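Side-chain contacts in alpha-1,6-mannanase (Bacteroides thetaiotaomicron, PDB 4V1S), which probably hydrolyses alpha-1,6-mannosidic linkages in mannans as a family GH76 glycoside hydrolase: residues 170-175 and 206-211; 148-153 and 212-217; 174-179 and 225-230; 200-205 and 268-273; 108-113 and 125-130. One frame throughout, in Å; residues are numbered along the deposited sequence.

Contact 1 (170-175 and 206-211)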
# COMPACT_ATOMS: atom_id res chain seq x y z
N GLY A 170 15.78 4.59 5.62
CA GLY A 170 16.23 5.48 4.57
C GLY A 170 15.11 5.93 3.67
O GLY A 170 15.03 7.10 3.32
N ALA A 171 14.23 5.02 3.31
CA ALA A 171 13.06 5.39 2.49
C ALA A 171 12.19 6.41 3.23
O ALA A 171 11.73 7.38 2.66
CB ALA A 171 12.26 4.14 2.15
N LEU A 172 11.92 6.14 4.51
CA LEU A 172 11.10 7.04 5.32
C LEU A 172 11.81 8.40 5.46
O LEU A 172 11.16 9.45 5.38
CB LEU A 172 10.74 6.45 6.67
CG LEU A 172 9.89 7.37 7.55
CD1 LEU A 172 8.64 7.87 6.80
CD2 LEU A 172 9.51 6.68 8.84
N ALA A 173 13.13 8.40 5.64
CA ALA A 173 13.85 9.68 5.71
C ALA A 173 13.67 10.47 4.41
O ALA A 173 13.53 11.71 4.41
CB ALA A 173 15.31 9.46 5.98
N PHE A 174 13.63 9.75 3.30
CA PHE A 174 13.36 10.42 2.06
C PHE A 174 11.98 11.04 2.06
O PHE A 174 11.82 12.22 1.71
CB PHE A 174 13.58 9.53 0.84
CG PHE A 174 13.42 10.28 -0.46
CD1 PHE A 174 14.40 11.16 -0.88
CD2 PHE A 174 12.24 10.24 -1.18
CE1 PHE A 174 14.22 11.92 -2.02
CE2 PHE A 174 12.06 10.99 -2.31
CZ PHE A 174 13.05 11.83 -2.74
N SER A 175 10.97 10.27 2.41
CA SER A 175 9.59 10.81 2.46
C SER A 175 9.54 12.05 3.38
O SER A 175 8.88 13.06 3.07
CB SER A 175 8.60 9.76 2.92
OG SER A 175 8.53 8.67 2.03
N ALA A 206 -0.26 10.18 4.25
CA ALA A 206 -0.78 8.93 4.81
C ALA A 206 0.25 7.81 4.87
O ALA A 206 0.40 7.14 5.91
CB ALA A 206 -2.03 8.51 4.04
N VAL A 207 0.98 7.57 3.79
CA VAL A 207 1.99 6.53 3.84
C VAL A 207 3.17 6.94 4.74
O VAL A 207 3.84 6.10 5.36
CB VAL A 207 2.52 6.09 2.46
CG1 VAL A 207 1.40 5.50 1.64
CG2 VAL A 207 3.24 7.20 1.70
N THR A 208 3.46 8.24 4.81
CA THR A 208 4.52 8.69 5.70
C THR A 208 4.09 8.52 7.18
O THR A 208 4.88 8.05 8.00
CB THR A 208 4.93 10.13 5.36
OG1 THR A 208 5.40 10.20 4.03
CG2 THR A 208 6.02 10.64 6.25
N MET A 209 2.84 8.86 7.50
CA MET A 209 2.33 8.62 8.82
C MET A 209 2.38 7.15 9.22
O MET A 209 2.83 6.82 10.32
CB MET A 209 0.88 9.12 8.96
CG MET A 209 0.76 10.65 9.00
SD MET A 209 -0.90 11.28 8.67
CE MET A 209 -1.87 10.24 9.76
N LEU A 210 1.94 6.27 8.34
CA LEU A 210 1.93 4.86 8.67
C LEU A 210 3.36 4.35 8.86
O LEU A 210 3.63 3.61 9.80
CB LEU A 210 1.16 4.05 7.62
CG LEU A 210 1.04 2.57 7.97
CD1 LEU A 210 0.32 2.36 9.30
CD2 LEU A 210 0.29 1.83 6.89
N SER A 211 4.27 4.77 7.98
CA SER A 211 5.68 4.39 8.09
C SER A 211 6.26 4.87 9.42
O SER A 211 6.98 4.12 10.12
CB SER A 211 6.49 4.98 6.94
OG SER A 211 6.11 4.45 5.68
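Leu172 pushes both of its methyl groups against the helix that carries Thr208 and Ser211. CD1 does the closer work, lying 3.6 Å from Ser211 CB and 3.9 Å from Thr208 CG2, while CD2 rests over the backbone of Ser211, 3.8 Å from its carbonyl carbon C. With CG turned away from the backbone N (chi1 180°), the branched end of Leu172 projects far enough to fill the space between these two small side chains. One turn on, Ser175 makes the second point of contact, its CB packing 3.4 Å from Thr208 OG1; the two helices come closest in CA terms here and at Leu172 opposite Ser211.

A second shell explains how so many hydroxyls can be buried in an apolar seam. Ser211 OG donates to Val207 O at 2.8 Å, tilted 27° from the carbonyl plane, and the backbone N of Ser211 reaches the same oxygen from the other face. Thr208 OG1 is bonded in like manner to Cys204 O, so both hydroxyls are paid for within their own helix. Ser175 OG instead crosses to Tyr142 O on helix 142-159. A glycine in place of Leu172 would probably leave a gap between the helices, with the carbon faces of Ser211 and Thr208 deprived of their apolar cover. The segment axes approach to 10.1 Å and run roughly antiparallel, at 137°, a buried helix-helix packing of the sort from which the (alpha/alpha)6 barrel of the six-hairpin glycosidases is assembled.

Contact 2 (148-153 and 212-217)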
# COMPACT_ATOMS: atom_id res chain seq x y z
N THR A 148 6.97 1.95 0.17
CA THR A 148 8.07 0.97 0.25
C THR A 148 8.52 0.80 1.70
O THR A 148 8.68 -0.33 2.17
CB THR A 148 9.25 1.39 -0.64
OG1 THR A 148 8.79 1.51 -1.99
CG2 THR A 148 10.37 0.41 -0.57
N ALA A 149 8.65 1.93 2.43
CA ALA A 149 9.02 1.89 3.84
C ALA A 149 8.08 0.99 4.66
O ALA A 149 8.54 0.25 5.50
CB ALA A 149 9.07 3.30 4.42
N ILE A 150 6.79 1.07 4.40
CA ILE A 150 5.80 0.22 5.07
C ILE A 150 6.17 -1.23 4.86
O ILE A 150 6.26 -1.99 5.82
CB ILE A 150 4.39 0.53 4.52
CG1 ILE A 150 3.89 1.89 5.03
CG2 ILE A 150 3.40 -0.53 4.96
CD1 ILE A 150 2.81 2.47 4.12
N GLY A 151 6.39 -1.63 3.60
CA GLY A 151 6.72 -3.04 3.27
C GLY A 151 8.03 -3.45 3.95
O GLY A 151 8.13 -4.58 4.46
N LEU A 152 9.05 -2.57 3.93
CA LEU A 152 10.34 -2.91 4.53
C LEU A 152 10.27 -3.03 6.05
O LEU A 152 10.93 -3.88 6.62
CB LEU A 152 11.43 -1.94 4.08
CG LEU A 152 11.67 -1.89 2.56
CD1 LEU A 152 12.61 -0.74 2.22
CD2 LEU A 152 12.26 -3.23 2.10
N CYS A 153 9.44 -2.20 6.69
CA CYS A 153 9.20 -2.35 8.12
C CYS A 153 8.60 -3.72 8.39
O CYS A 153 9.03 -4.44 9.30
CB CYS A 153 8.27 -1.27 8.68
SG CYS A 153 8.95 0.38 8.82
N CYS A 212 5.98 6.13 9.76
CA CYS A 212 6.41 6.70 11.03
C CYS A 212 5.91 5.87 12.21
O CYS A 212 6.67 5.57 13.13
CB CYS A 212 5.93 8.15 11.19
SG CYS A 212 6.88 9.39 10.31
N MET A 213 4.63 5.50 12.19
CA MET A 213 4.08 4.72 13.28
C MET A 213 4.70 3.32 13.38
O MET A 213 4.97 2.82 14.49
CB MET A 213 2.56 4.66 13.21
CG MET A 213 1.90 6.01 13.45
SD MET A 213 2.47 6.88 14.94
CE MET A 213 2.20 5.65 16.20
N LYS A 214 4.97 2.70 12.23
CA LYS A 214 5.62 1.40 12.22
C LYS A 214 7.04 1.50 12.76
O LYS A 214 7.45 0.67 13.58
CB LYS A 214 5.56 0.75 10.83
CG LYS A 214 4.16 0.27 10.43
CD LYS A 214 4.09 -0.34 9.05
CE LYS A 214 2.79 -1.12 8.91
NZ LYS A 214 2.86 -2.42 9.61
N LEU A 215 7.77 2.53 12.34
CA LEU A 215 9.12 2.73 12.86
C LEU A 215 9.15 3.18 14.33
O LEU A 215 10.09 2.84 15.07
CB LEU A 215 9.92 3.67 11.96
CG LEU A 215 10.66 2.90 10.85
CD1 LEU A 215 11.09 3.81 9.73
CD2 LEU A 215 11.88 2.16 11.42
N TYR A 216 8.13 3.92 14.76
CA TYR A 216 7.99 4.25 16.17
C TYR A 216 7.88 2.98 17.00
O TYR A 216 8.54 2.83 18.04
CB TYR A 216 6.76 5.15 16.43
CG TYR A 216 6.53 5.38 17.89
CD1 TYR A 216 7.45 6.09 18.65
CD2 TYR A 216 5.41 4.86 18.53
CE1 TYR A 216 7.26 6.29 20.00
CE2 TYR A 216 5.20 5.05 19.88
CZ TYR A 216 6.12 5.78 20.61
OH TYR A 216 5.94 5.97 21.96
N GLU A 217 7.04 2.06 16.56
CA GLU A 217 6.85 0.81 17.29
C GLU A 217 8.15 0.02 17.35
O GLU A 217 8.50 -0.53 18.40
CB GLU A 217 5.72 -0.00 16.66
CG GLU A 217 4.36 0.63 16.89
CD GLU A 217 3.19 -0.24 16.44
OE1 GLU A 217 3.41 -1.33 15.83
OE2 GLU A 217 2.03 0.21 16.68
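No ring or other flat side chain joins Cys153 and Ile150 to Lys214 and Leu215, and the contact is made by a thiol, methyl groups and the methylene chain of a lysine. The flat groups belong to its surroundings: the rings of Tyr89 and Phe269 pack on Ile150, and the carboxylate of Asp154 receives the charged end of Lys214.

Cys153 sits at the middle of the seam. Its SG lies 3.7 Å from Leu215 CG and 4.0 Å from Lys214 CB, set against the CB of the lysine and the branch carbon of the leucine that follows it. SG is placed opposite the carbonyl carbon, beside the backbone N (chi1 -72°), and this torsion lets it reach Leu215 and Lys214. The CA atoms of Cys153 and Lys214 are 6.6 Å apart, a close approach allowed by the small cysteine side chain.

The two helices run in nearly the same direction, their segment axes 27° apart and 9.6 Å from each other. Like-directed neighbours of this kind are what the inner ring of an (alpha/alpha)6 barrel consists of, and the packing here is consistent with that architecture.

Farther along, Lys214 and Ile150 lie across one another at about a right angle, with CG2 of Ile150 4.0 Å from Lys214 CE. The lysine thus spends its aliphatic length on apolar cover. Its chain runs extended until chi4 (-77°), where a bend turns NZ out of line, and the ammonium forms a salt bridge with Asp154 OD1, on the same helix as Cys153, which probably offsets the cost of burying the charge.

Contact 3 (174-179 and 225-230)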
# COMPACT_ATOMS: atom_id res chain seq x y z
N PHE A 174 13.63 9.75 3.30
CA PHE A 174 13.36 10.42 2.06
C PHE A 174 11.98 11.04 2.06
O PHE A 174 11.82 12.22 1.71
CB PHE A 174 13.58 9.53 0.84
CG PHE A 174 13.42 10.28 -0.46
CD1 PHE A 174 14.40 11.16 -0.88
CD2 PHE A 174 12.24 10.24 -1.18
CE1 PHE A 174 14.22 11.92 -2.02
CE2 PHE A 174 12.06 10.99 -2.31
CZ PHE A 174 13.05 11.83 -2.74
N SER A 175 10.97 10.27 2.41
CA SER A 175 9.59 10.81 2.46
C SER A 175 9.54 12.05 3.38
O SER A 175 8.88 13.06 3.07
CB SER A 175 8.60 9.76 2.92
OG SER A 175 8.53 8.67 2.03
N LEU A 176 10.19 11.95 4.53
CA LEU A 176 10.14 13.06 5.49
C LEU A 176 10.88 14.31 4.99
O LEU A 176 10.57 15.45 5.43
CB LEU A 176 10.69 12.64 6.86
CG LEU A 176 9.77 11.74 7.66
CD1 LEU A 176 10.55 11.09 8.81
CD2 LEU A 176 8.53 12.46 8.20
N SER A 177 11.80 14.13 4.03
CA SER A 177 12.52 15.26 3.48
C SER A 177 11.58 16.04 2.54
O SER A 177 11.89 17.17 2.14
CB SER A 177 13.78 14.85 2.71
OG SER A 177 13.50 14.27 1.43
N GLY A 178 10.42 15.46 2.19
CA GLY A 178 9.45 16.19 1.34
C GLY A 178 8.49 17.06 2.13
O GLY A 178 7.64 17.73 1.55
N GLU A 179 8.61 17.04 3.44
CA GLU A 179 7.81 17.88 4.35
C GLU A 179 8.51 19.22 4.57
O GLU A 179 9.71 19.28 4.86
CB GLU A 179 7.64 17.22 5.73
CG GLU A 179 6.64 17.93 6.63
CD GLU A 179 6.61 17.46 8.07
OE1 GLU A 179 7.38 16.53 8.44
OE2 GLU A 179 5.78 18.00 8.84
N LEU A 225 6.78 9.32 16.21
CA LEU A 225 5.43 9.62 16.70
C LEU A 225 5.12 11.09 16.52
O LEU A 225 4.03 11.45 16.03
CB LEU A 225 5.26 9.21 18.16
CG LEU A 225 3.91 9.56 18.82
CD1 LEU A 225 2.73 8.93 18.10
CD2 LEU A 225 3.92 9.14 20.27
N ASP A 226 6.07 11.96 16.86
CA ASP A 226 5.84 13.40 16.73
C ASP A 226 5.64 13.81 15.28
O ASP A 226 4.81 14.68 15.00
CB ASP A 226 6.98 14.20 17.36
CG ASP A 226 7.02 14.07 18.89
OD1 ASP A 226 5.97 13.78 19.53
OD2 ASP A 226 8.11 14.27 19.44
N ALA A 227 6.36 13.17 14.35
CA ALA A 227 6.18 13.43 12.94
C ALA A 227 4.78 13.01 12.48
O ALA A 227 4.12 13.76 11.79
CB ALA A 227 7.26 12.74 12.12
N ALA A 228 4.33 11.82 12.88
CA ALA A 228 3.01 11.35 12.51
C ALA A 228 1.93 12.33 12.99
O ALA A 228 0.99 12.67 12.25
CB ALA A 228 2.75 9.95 13.05
N ILE A 229 2.07 12.81 14.21
CA ILE A 229 1.09 13.74 14.80
C ILE A 229 1.07 15.06 14.05
O ILE A 229 0.01 15.58 13.72
CB ILE A 229 1.37 13.95 16.30
CG1 ILE A 229 1.05 12.66 17.08
CG2 ILE A 229 0.55 15.11 16.87
CD1 ILE A 229 1.56 12.65 18.52
N ARG A 230 2.26 15.58 13.77
CA ARG A 230 2.39 16.83 13.06
C ARG A 230 1.78 16.75 11.65
O ARG A 230 1.01 17.63 11.24
CB ARG A 230 3.87 17.23 13.00
CG ARG A 230 4.16 18.51 12.28
CD ARG A 230 5.66 18.83 12.27
NE ARG A 230 6.42 17.82 11.52
CZ ARG A 230 7.29 16.94 12.02
NH1 ARG A 230 7.58 16.89 13.32
NH2 ARG A 230 7.89 16.09 11.19
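Arg230 reaches across to Glu179 along a chain that can be followed atom by atom. From CB, which is directed at the opposing segment, CG continues away from the backbone N and comes within 3.8 Å of Glu179 OE2. CD draws nearer, at 3.5 Å from the same oxygen. The chain bends about the CG-CD bond (chi3 64°), and the bend swings the guanidinium round so that one side of it, and not its end, is presented to the carboxylate. NE then donates to Glu179 OE2 at 2.8 Å with an N-H...O angle of 169°, and NH2 donates to Glu179 OE1 at 2.8 Å, almost as straight. CZ lies behind, 3.6 Å from Glu179 OE1.

The result is a side-on, bidentate salt bridge. Both oxygens are met on their syn sides, the planes of the two groups differ by 22°, and two parallel bonds restrain rotation of either group. Glu179 answers with an extended chain of its own. A glutamine here would probably lose the charge partner of Arg230 and keep an acceptor for just one of its two donors, leaving the guanidinium freer to turn.

Beside this polar clasp is a small apolar touch, Leu176 CD2 against Ala227 CB at 4.1 Å. Leu176 belongs to the last turn of helix 162-177 and Glu179 to the loop that follows, so the salt bridge ties a helix exit to the flank of helix 222-239. Helix 202-219 touches both segments, Thr208 meeting Leu176 and Met213 meeting Ala228, while Ile187 from a loop lies against Glu179.

Contact 4 (200-205 and 268-273)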
# COMPACT_ATOMS: atom_id res chain seq x y z
N LYS A 200 0.87 19.25 -2.72
CA LYS A 200 1.04 18.37 -1.56
C LYS A 200 -0.18 17.47 -1.45
O LYS A 200 -1.30 17.90 -1.66
CB LYS A 200 1.30 19.17 -0.27
CG LYS A 200 2.60 19.95 -0.34
CD LYS A 200 2.97 20.55 0.99
CE LYS A 200 4.41 21.05 0.99
NZ LYS A 200 4.87 21.39 2.38
N ASN A 201 0.06 16.21 -1.12
CA ASN A 201 -0.88 15.13 -1.42
C ASN A 201 -1.19 14.27 -0.19
O ASN A 201 -0.31 13.94 0.61
CB ASN A 201 -0.31 14.24 -2.55
CG ASN A 201 -0.14 15.00 -3.84
OD1 ASN A 201 -0.81 14.73 -4.86
ND2 ASN A 201 0.73 16.00 -3.81
N THR A 202 -2.47 13.93 -0.04
CA THR A 202 -2.91 13.11 1.04
C THR A 202 -2.13 11.80 1.08
O THR A 202 -1.74 11.38 2.16
CB THR A 202 -4.41 12.82 0.92
OG1 THR A 202 -5.11 14.06 0.91
CG2 THR A 202 -4.87 11.95 2.07
N ILE A 203 -1.88 11.18 -0.06
CA ILE A 203 -1.23 9.88 -0.04
C ILE A 203 0.17 10.01 0.57
O ILE A 203 0.60 9.12 1.31
CB ILE A 203 -1.20 9.16 -1.41
CG1 ILE A 203 -0.66 7.72 -1.25
CG2 ILE A 203 -0.42 9.94 -2.45
CD1 ILE A 203 -1.50 6.84 -0.34
N CYS A 204 0.87 11.10 0.27
CA CYS A 204 2.17 11.34 0.87
C CYS A 204 2.08 11.49 2.40
O CYS A 204 2.88 10.88 3.09
CB CYS A 204 2.83 12.55 0.25
SG CYS A 204 3.05 12.38 -1.52
N SER A 205 1.11 12.27 2.90
CA SER A 205 0.85 12.30 4.33
C SER A 205 0.64 10.90 4.89
O SER A 205 1.26 10.51 5.88
CB SER A 205 -0.40 13.11 4.67
OG SER A 205 -0.19 14.51 4.49
N GLY A 268 -8.02 4.84 3.27
CA GLY A 268 -7.51 3.62 3.86
C GLY A 268 -6.18 3.79 4.56
O GLY A 268 -6.00 3.34 5.67
N PHE A 269 -5.22 4.43 3.92
CA PHE A 269 -3.94 4.61 4.56
C PHE A 269 -4.03 5.57 5.77
O PHE A 269 -3.29 5.39 6.72
CB PHE A 269 -2.85 5.11 3.61
CG PHE A 269 -2.22 4.01 2.77
CD1 PHE A 269 -1.30 3.13 3.35
CD2 PHE A 269 -2.43 3.94 1.41
CE1 PHE A 269 -0.68 2.16 2.60
CE2 PHE A 269 -1.78 2.98 0.65
CZ PHE A 269 -0.91 2.11 1.25
N MET A 270 -4.97 6.52 5.77
CA MET A 270 -5.23 7.32 6.96
C MET A 270 -5.83 6.49 8.09
O MET A 270 -5.38 6.59 9.22
CB MET A 270 -6.08 8.57 6.68
CG MET A 270 -5.41 9.62 5.78
SD MET A 270 -3.89 10.36 6.44
CE MET A 270 -4.62 11.40 7.68
N ILE A 271 -6.78 5.62 7.77
CA ILE A 271 -7.37 4.72 8.75
C ILE A 271 -6.26 3.87 9.40
O ILE A 271 -6.18 3.77 10.64
CB ILE A 271 -8.47 3.84 8.11
CG1 ILE A 271 -9.68 4.68 7.74
CG2 ILE A 271 -8.89 2.72 9.07
CD1 ILE A 271 -10.52 4.00 6.66
N ARG A 272 -5.41 3.23 8.59
CA ARG A 272 -4.38 2.37 9.16
C ARG A 272 -3.47 3.19 10.09
O ARG A 272 -3.06 2.72 11.17
CB ARG A 272 -3.57 1.71 8.05
CG ARG A 272 -4.39 0.82 7.14
CD ARG A 272 -3.50 -0.11 6.34
NE ARG A 272 -3.00 -1.13 7.25
CZ ARG A 272 -1.93 -1.88 7.08
NH1 ARG A 272 -1.17 -1.78 5.99
NH2 ARG A 272 -1.62 -2.77 8.03
N SER A 273 -3.14 4.40 9.67
CA SER A 273 -2.30 5.30 10.47
C SER A 273 -2.97 5.64 11.79
O SER A 273 -2.35 5.54 12.86
CB SER A 273 -1.97 6.57 9.69
OG SER A 273 -1.18 6.28 8.55
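Thr202 and Ile203, in the first turn of helix 202-219, face Met270 and Phe269 of helix 264-281, two of the helices of what is, by family, an (alpha/alpha)6 barrel. The chain enters this turn from a short strand. Asn201 holds the N-cap position without capping through its side chain; its OD1 is bonded to Gln199 NE2 and to a glycerol, probably from the crystallisation liquor.

Thr202 comes next. Its CG2 lies 4.4 Å from Met270 CG, a loose methyl-to-methylene approach, while its OG1 turns to a different partner and bonds Trp248 O.

Ile203 makes the tighter contact. CG1 stands opposite the backbone N (chi1 -172°), which sends CD1 out to Phe269 and leaves the CG2 branch between the backbone N and the carbonyl carbon. CD1 settles 3.5 Å from Phe269 CD2 and 4.0 Å from Phe269 CE2, touching one flank of the ring obliquely. The same ring meets Trp147 edge-to-face, and Ile203 also touches Trp147, so isoleucine, phenylalanine and tryptophan form one apolar cluster close to the glycerol, which may mark a pocket.

Ser205 closes the walk, a turn deeper. The thioether of Met270, folded by three successive bends of its chain, covers part of this residue, with SD 4.8 Å from Ser205 CB, and the serine hydroxyl is hydrogen-bonded to Thr235 OG1. Across the way, the backbone oxygen of Phe269 is gripped twice: Ser273 OG donates to Phe269 O at 2.9 Å, 24° out of the carbonyl plane, and Ser273 N reaches that oxygen from the opposite face.

Contact 5 (108-113 and 125-130)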
# COMPACT_ATOMS: atom_id res chain seq x y z
N ASN A 108 15.17 -11.98 -2.61
CA ASN A 108 15.35 -11.67 -4.03
C ASN A 108 14.59 -10.39 -4.47
O ASN A 108 15.06 -9.59 -5.28
CB ASN A 108 14.95 -12.86 -4.89
CG ASN A 108 15.96 -13.98 -4.81
OD1 ASN A 108 17.14 -13.74 -4.52
ND2 ASN A 108 15.52 -15.21 -5.06
N CYS A 109 13.41 -10.19 -3.89
CA CYS A 109 12.66 -8.95 -4.14
C CYS A 109 13.38 -7.75 -3.56
O CYS A 109 13.55 -6.74 -4.23
CB CYS A 109 11.27 -9.16 -3.54
SG CYS A 109 10.21 -7.75 -3.63
N PHE A 110 13.89 -7.89 -2.34
CA PHE A 110 14.67 -6.80 -1.71
C PHE A 110 15.88 -6.40 -2.54
O PHE A 110 16.14 -5.21 -2.79
CB PHE A 110 15.10 -7.19 -0.30
CG PHE A 110 15.93 -6.14 0.38
CD1 PHE A 110 15.34 -4.98 0.85
CD2 PHE A 110 17.30 -6.29 0.50
CE1 PHE A 110 16.10 -4.00 1.48
CE2 PHE A 110 18.07 -5.32 1.11
CZ PHE A 110 17.46 -4.18 1.62
N LEU A 111 16.55 -7.41 -3.07
CA LEU A 111 17.70 -7.18 -3.94
C LEU A 111 17.27 -6.55 -5.26
O LEU A 111 18.01 -5.74 -5.84
CB LEU A 111 18.49 -8.47 -4.16
CG LEU A 111 19.18 -9.00 -2.89
CD1 LEU A 111 19.73 -10.40 -3.14
CD2 LEU A 111 20.29 -8.08 -2.40
N ASN A 112 16.07 -6.87 -5.74
CA ASN A 112 15.56 -6.16 -6.90
C ASN A 112 15.27 -4.68 -6.58
O ASN A 112 15.53 -3.81 -7.42
CB ASN A 112 14.32 -6.84 -7.45
CG ASN A 112 13.88 -6.24 -8.78
OD1 ASN A 112 14.69 -6.05 -9.67
ND2 ASN A 112 12.61 -5.85 -8.86
N PHE A 113 14.70 -4.42 -5.42
CA PHE A 113 14.46 -3.08 -4.96
C PHE A 113 15.77 -2.28 -4.92
O PHE A 113 15.76 -1.08 -5.20
CB PHE A 113 13.76 -3.02 -3.58
CG PHE A 113 12.27 -2.95 -3.69
CD1 PHE A 113 11.52 -4.10 -4.03
CD2 PHE A 113 11.60 -1.75 -3.56
CE1 PHE A 113 10.16 -4.02 -4.21
CE2 PHE A 113 10.21 -1.67 -3.76
CZ PHE A 113 9.48 -2.80 -4.06
N ALA A 125 19.56 10.08 -0.19
CA ALA A 125 19.24 8.76 -0.73
C ALA A 125 17.74 8.51 -0.73
O ALA A 125 17.01 9.02 0.13
CB ALA A 125 19.91 7.70 0.14
N GLY A 126 17.28 7.68 -1.66
CA GLY A 126 15.90 7.32 -1.68
C GLY A 126 15.62 6.48 -2.92
O GLY A 126 16.40 6.46 -3.88
N TYR A 127 14.49 5.77 -2.89
CA TYR A 127 14.09 4.98 -4.05
C TYR A 127 13.54 5.87 -5.18
O TYR A 127 12.88 6.86 -4.92
CB TYR A 127 13.00 3.97 -3.67
CG TYR A 127 13.49 2.80 -2.83
CD1 TYR A 127 14.19 1.73 -3.41
CD2 TYR A 127 13.30 2.77 -1.46
CE1 TYR A 127 14.70 0.69 -2.63
CE2 TYR A 127 13.77 1.72 -0.68
CZ TYR A 127 14.47 0.67 -1.28
OH TYR A 127 14.94 -0.37 -0.49
N ALA A 128 13.84 5.45 -6.41
CA ALA A 128 13.33 6.03 -7.67
C ALA A 128 12.19 5.21 -8.24
O ALA A 128 12.02 4.02 -7.90
CB ALA A 128 14.46 6.18 -8.67
N THR A 129 11.45 5.84 -9.15
CA THR A 129 10.31 5.21 -9.75
C THR A 129 10.73 4.11 -10.75
O THR A 129 10.00 3.15 -10.97
CB THR A 129 9.40 6.24 -10.43
OG1 THR A 129 8.08 5.68 -10.56
CG2 THR A 129 9.96 6.73 -11.75
N LEU A 130 11.92 4.26 -11.32
CA LEU A 130 12.50 3.28 -12.22
C LEU A 130 13.92 2.93 -11.77
O LEU A 130 14.51 3.64 -10.96
CB LEU A 130 12.53 3.85 -13.64
CG LEU A 130 11.20 3.90 -14.41
CD1 LEU A 130 11.29 4.81 -15.62
CD2 LEU A 130 10.74 2.50 -14.82
O HOH W 1 16.39 -2.29 -1.54
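Phe113 and Tyr127 form a T-shaped pair in which the edge of the phenylalanine is turned to the face of the tyrosine. The planes stand at 85° and the ring centroids are 5.9 Å apart, so the side chains lie across each other almost squarely. CE1 of Tyr127 is the atom nearest the helix: it approaches Phe113 CB to 3.9 Å and the backbone Phe113 O to 3.3 Å, with that oxygen lying in the plane of the tyrosine ring, at its edge. Tyr127 is aimed there by a first torsion of -72°, which puts CG opposite the carbonyl carbon.

Its hydroxyl carries the contact on to Phe110. Tyr127 OH donates to a water 2.6 Å away, and the water in turn donates a hydrogen bond to Phe110 O at 3.2 Å, sitting above the rim of the Phe110 ring as it does so. One water thus bridges strand to helix.

Tyr127 stands on strand 124-127 of the antiparallel hairpin with 117-121, which directly follows helix 99-114, the helix of both phenylalanines. Its ring also meets Trp117 of the partner strand edge-to-face. Thr148 and Leu152 of helix 142-159, with Lys167 and Ala171 of helix 162-177, pack against the tyrosine, while Ile81 of helix 81-97 touches Phe113.

Along the chain contact 5 comes first and closes before the others open. Contacts 1 to 4 overlap in sequence: contact 1 falls within the span of contact 2, starts from the same helix as contact 3, and alternates with contact 4. Helix 202-219 serves contacts 1, 2 and 4, and packs beside contact 3, whose centre is about 7 Å from that of contact 1. Contacts 1 and 2 are equally close, joined by Leu172 CD2 and Leu215 CD1 at 3.4 Å. Contact 5, about 22 Å from contact 4 between centres, reaches contact 2 through Tyr127. Helices neighbouring in space, though often not in sequence, thus pack round helix 202-219, consistent with the (alpha/alpha)6 barrel of the family.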